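PDB 3NV9: malic enzyme from Entamoeba histolytica, which oxidatively decarboxylates malate to pyruvate with a nicotinamide cofactor, works as a deeply entangled dimer and activates metronidazole. Local coordinates for the interface of chains A and B. Sequence-based numbering; all coordinates share one arbitrary frame. Chains: chain A/B, Malic enzyme.

Contact 1: the interface of chains A and B. Residues chain A 39, 43, 45, 468; chain B 53-54, 60, 63-64.
B:Cys53 CA sits over the face of the A:Tyr43 ring, 3.7 Å from its centroid in a CH-pi contact, at the entangled dimer interface of this malic enzyme. Its CB leans toward the inner rim of the same face, 3.5 Å from A:Tyr43 CD2. The B chain then runs on along the ring toward the phenol end, where B:Thr54 CB sits against the hydroxyl. A:Tyr43 ends helix 21-43, and A:Val39, one turn earlier, packs tightly between two B rings. With CG2 anti to its backbone N, that methyl enters the corner between them, 3.7 Å from B:Trp60 CZ3 and equally near B:Tyr64 CE1. CG1 also touches B:Tyr64 at CE1. The corner is braced within chain B: B:Tyr64 OH donates to B:Thr54 O over 2.7 Å, in the carbonyl plane and on a lone pair, while B:Thr54 CG2 lies over the centre of the six-membered ring of B:Trp60. A:Phe468 takes the far rim of B:Trp60. The indole points CH2 at the phenyl face, offset toward CD2 at 3.6 Å, with the planes 68° apart, edge to face. Beside this pair the link is looser and passes through a water. It lies 3.0 Å from A:Phe468 N, nearly straight at the hydrogen (178°), and also meets B:Thr54 OG1. The threonine hydroxyl, anti to its own backbone N (chi1 -173°), is thereby turned to the water, and its methyl to the indole.

Contact 2: the interface of chains A and B. Residues chain A 48-49, 125, 131-132; chain B 48-49.
B:Ile49 N donates to A:Asp131 OD1 across the dimer interface, 2.8 Å long and 160° at the hydrogen, coming from above the carboxylate plane. Beside it, the ammonium NZ of A:Lys125 gives a hydrogen bond to the side-chain amide oxygen OE1 of B:Gln48 over 3.0 Å, tilted 29° from the carbonyl plane. A strand edge of one malic enzyme subunit is thus held through both a main-chain N-H and a side-chain carbonyl. The isoleucine side chain turns toward strand 131-136, with CG1 3.4 Å from A:Ala132 O, while A:Ile49 CD1 approaches that same CG1 obliquely at 4.1 Å. Behind the first shell, A:Lys125 NZ forms a salt bridge to A:Asp131 OD1 at 2.8 Å, on the syn side, somewhat out of the carboxylate plane. OD1 therefore takes two donors from opposite faces of its plane, which should restrain OD1 and would be expected to stabilise the negative charge. The lysine gets there by a bend at chi2 (71°), after which the chain is extended to its ammonium. B:Gln48, extended beyond CG, crosses it at about a right angle. A:Lys125 comes from helix 114-128 and A:Asp131 opens strand 131-136, so the short connection between these elements probably brings the pair together. Strand 47-51 of chain B lies against them, and A:Ile49 and B:Ile49 form an antiparallel bridge where the two copies of this strand meet.

Contact 1: the interface of chains A and B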
loop_
_atom_site.group_PDB
_atom_site.type_symbol
_atom_site.label_atom_id
_atom_site.label_comp_id
_atom_site.label_asym_id
_atom_site.label_seq_id
_atom_site.Cartn_x
_atom_site.Cartn_y
_atom_site.Cartn_z
ATOM N N VAL A 39 6.315 4.623 21.054
ATOM C CA VAL A 39 6.937 3.791 20.020
ATOM C C VAL A 39 6.409 4.101 18.616
ATOM O O VAL A 39 7.121 3.962 17.645
ATOM C CB VAL A 39 6.807 2.249 20.354
ATOM C CG1 VAL A 39 5.408 1.796 20.165
ATOM C CG2 VAL A 39 7.691 1.398 19.401
ATOM N N TYR A 43 9.268 5.375 15.623
ATOM C CA TYR A 43 9.553 4.769 14.341
ATOM C C TYR A 43 8.699 5.422 13.212
ATOM O O TYR A 43 8.836 5.049 12.010
ATOM C CB TYR A 43 9.320 3.248 14.371
ATOM C CG TYR A 43 10.180 2.446 15.368
ATOM C CD1 TYR A 43 11.565 2.315 15.165
ATOM C CD2 TYR A 43 9.618 1.816 16.488
ATOM C CE1 TYR A 43 12.353 1.615 16.023
ATOM C CE2 TYR A 43 10.410 1.076 17.357
ATOM C CZ TYR A 43 11.811 0.994 17.091
ATOM O OH TYR A 43 12.686 0.340 17.901
ATOM N N GLY A 45 5.446 5.072 12.749
ATOM C CA GLY A 45 4.650 3.979 12.190
ATOM C C GLY A 45 5.268 2.629 12.466
ATOM O O GLY A 45 6.096 2.519 13.370
ATOM N N PHE A 468 14.829 0.275 20.627
ATOM C CA PHE A 468 14.043 1.300 21.284
ATOM C C PHE A 468 14.730 1.738 22.568
ATOM O O PHE A 468 15.221 0.898 23.290
ATOM C CB PHE A 468 12.696 0.751 21.598
ATOM C CG PHE A 468 11.740 1.777 22.107
ATOM C CD1 PHE A 468 11.057 2.596 21.225
ATOM C CD2 PHE A 468 11.481 1.883 23.467
ATOM C CE1 PHE A 468 10.173 3.542 21.676
ATOM C CE2 PHE A 468 10.576 2.846 23.944
ATOM C CZ PHE A 468 9.922 3.685 23.018
ATOM N N CYS B 53 9.722 -1.373 12.833
ATOM C CA CYS B 53 9.670 -1.104 14.277
ATOM C C CYS B 53 10.232 -2.288 15.003
ATOM O O CYS B 53 10.273 -3.363 14.438
ATOM C CB CYS B 53 8.213 -0.896 14.716
ATOM S SG CYS B 53 7.123 -2.271 14.298
ATOM N N THR B 54 10.634 -2.118 16.259
ATOM C CA THR B 54 11.213 -3.232 17.073
ATOM C C THR B 54 10.263 -4.408 17.262
ATOM O O THR B 54 9.130 -4.222 17.680
ATOM C CB THR B 54 11.751 -2.761 18.461
ATOM O OG1 THR B 54 12.427 -3.855 19.097
ATOM C CG2 THR B 54 10.608 -2.277 19.396
ATOM N N TRP B 60 5.563 -6.588 22.737
ATOM C CA TRP B 60 5.565 -5.361 21.938
ATOM C C TRP B 60 4.220 -5.231 21.124
ATOM O O TRP B 60 3.752 -4.101 20.769
ATOM C CB TRP B 60 6.808 -5.330 21.036
ATOM C CG TRP B 60 7.998 -4.747 21.784
ATOM C CD1 TRP B 60 9.042 -5.438 22.381
ATOM C CD2 TRP B 60 8.225 -3.369 22.060
ATOM N NE1 TRP B 60 9.890 -4.571 22.992
ATOM C CE2 TRP B 60 9.436 -3.289 22.799
ATOM C CE3 TRP B 60 7.538 -2.189 21.736
ATOM C CZ2 TRP B 60 9.969 -2.067 23.250
ATOM C CZ3 TRP B 60 8.067 -0.966 22.172
ATOM C CH2 TRP B 60 9.268 -0.922 22.946
ATOM N N ALA B 63 1.543 -2.988 22.436
ATOM C CA ALA B 63 1.732 -1.557 22.193
ATOM C C ALA B 63 1.417 -1.268 20.706
ATOM O O ALA B 63 0.873 -0.213 20.381
ATOM C CB ALA B 63 3.136 -1.120 22.540
ATOM N N TYR B 64 1.706 -2.224 19.831
ATOM C CA TYR B 64 1.375 -2.117 18.422
ATOM C C TYR B 64 -0.091 -2.397 18.055
ATOM O O TYR B 64 -0.563 -2.045 16.948
ATOM C CB TYR B 64 2.277 -3.058 17.599
ATOM C CG TYR B 64 3.734 -2.727 17.656
ATOM C CD1 TYR B 64 4.170 -1.408 17.732
ATOM C CD2 TYR B 64 4.701 -3.753 17.651
ATOM C CE1 TYR B 64 5.541 -1.112 17.815
ATOM C CE2 TYR B 64 6.055 -3.461 17.714
ATOM C CZ TYR B 64 6.476 -2.136 17.790
ATOM O OH TYR B 64 7.851 -1.844 17.836
HETATM O O HOH W 1 13.933 -2.629 20.866
#

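Contact 2: the interface of chains A and B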
loop_
_atom_site.group_PDB
_atom_site.type_symbol
_atom_site.label_atom_id
_atom_site.label_comp_id
_atom_site.label_asym_id
_atom_site.label_seq_id
_atom_site.Cartn_x
_atom_site.Cartn_y
_atom_site.Cartn_z
ATOM N N GLN A 48 6.922 -0.559 6.303
ATOM C CA GLN A 48 7.583 0.159 5.259
ATOM C C GLN A 48 7.535 -0.663 3.989
ATOM O O GLN A 48 7.170 -1.815 3.982
ATOM C CB GLN A 48 9.022 0.445 5.666
ATOM C CG GLN A 48 9.845 -0.825 5.944
ATOM C CD GLN A 48 11.358 -0.569 6.055
ATOM O OE1 GLN A 48 11.912 0.381 5.480
ATOM N NE2 GLN A 48 12.013 -1.397 6.858
ATOM N N ILE A 49 7.898 -0.057 2.882
ATOM C CA ILE A 49 7.994 -0.803 1.659
ATOM C C ILE A 49 9.456 -1.203 1.465
ATOM O O ILE A 49 10.346 -0.535 1.934
ATOM C CB ILE A 49 7.426 0.024 0.483
ATOM C CG1 ILE A 49 5.921 -0.219 0.321
ATOM C CG2 ILE A 49 8.052 -0.413 -0.832
ATOM C CD1 ILE A 49 5.074 0.156 1.486
ATOM N N LYS A 125 2.213 -9.526 7.758
ATOM C CA LYS A 125 3.536 -9.823 7.242
ATOM C C LYS A 125 4.266 -10.779 8.175
ATOM O O LYS A 125 4.744 -11.800 7.728
ATOM C CB LYS A 125 4.360 -8.561 7.022
ATOM C CG LYS A 125 5.742 -8.888 6.450
ATOM C CD LYS A 125 5.672 -9.362 5.017
ATOM C CE LYS A 125 7.059 -9.372 4.413
ATOM N NZ LYS A 125 6.973 -9.585 2.954
ATOM N N ASP A 131 1.833 -9.565 2.140
ATOM C CA ASP A 131 2.108 -8.084 1.996
ATOM C C ASP A 131 0.798 -7.299 2.116
ATOM O O ASP A 131 -0.142 -7.601 1.442
ATOM C CB ASP A 131 2.835 -7.784 0.697
ATOM C CG ASP A 131 4.218 -8.435 0.671
ATOM O OD1 ASP A 131 5.050 -8.108 1.540
ATOM O OD2 ASP A 131 4.468 -9.286 -0.203
ATOM N N ALA A 132 0.699 -6.336 3.013
ATOM C CA ALA A 132 -0.599 -5.707 3.268
ATOM C C ALA A 132 -0.369 -4.245 3.648
ATOM O O ALA A 132 0.679 -3.909 4.204
ATOM C CB ALA A 132 -1.304 -6.418 4.317
ATOM N N GLN B 48 7.648 -5.234 -1.509
ATOM C CA GLN B 48 7.028 -6.061 -0.449
ATOM C C GLN B 48 6.888 -5.130 0.736
ATOM O O GLN B 48 7.506 -4.079 0.756
ATOM C CB GLN B 48 7.958 -7.239 -0.071
ATOM C CG GLN B 48 9.213 -6.861 0.763
ATOM C CD GLN B 48 10.041 -8.095 1.158
ATOM O OE1 GLN B 48 9.486 -9.148 1.432
ATOM N NE2 GLN B 48 11.346 -7.979 1.133
ATOM N N ILE B 49 6.065 -5.482 1.701
ATOM C CA ILE B 49 5.970 -4.681 2.899
ATOM C C ILE B 49 6.890 -5.304 3.975
ATOM O O ILE B 49 6.998 -6.530 4.051
ATOM C CB ILE B 49 4.527 -4.681 3.408
ATOM C CG1 ILE B 49 3.733 -3.536 2.788
ATOM C CG2 ILE B 49 4.538 -4.387 4.860
ATOM C CD1 ILE B 49 3.390 -3.727 1.379
#

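About 16 Å separates the C-alpha centres of contact 1 and contact 2, and a short stretch of chain connects them. In chain A, helix 21-43 supplies contact 1 and strand 47-51, which follows closely, enters contact 2; in chain B, the same strand leads from contact 2 into the loop residues of contact 1. Contact 1 is mainly aromatic and apolar, whereas contact 2 relies on hydrogen bonds to a charged lysine-aspartate pair and on strand pairing. Two-fold symmetry gives each a twin with the chains exchanged. A:Phe468 joins from near the C terminus, which fits the deeply entangled dimer.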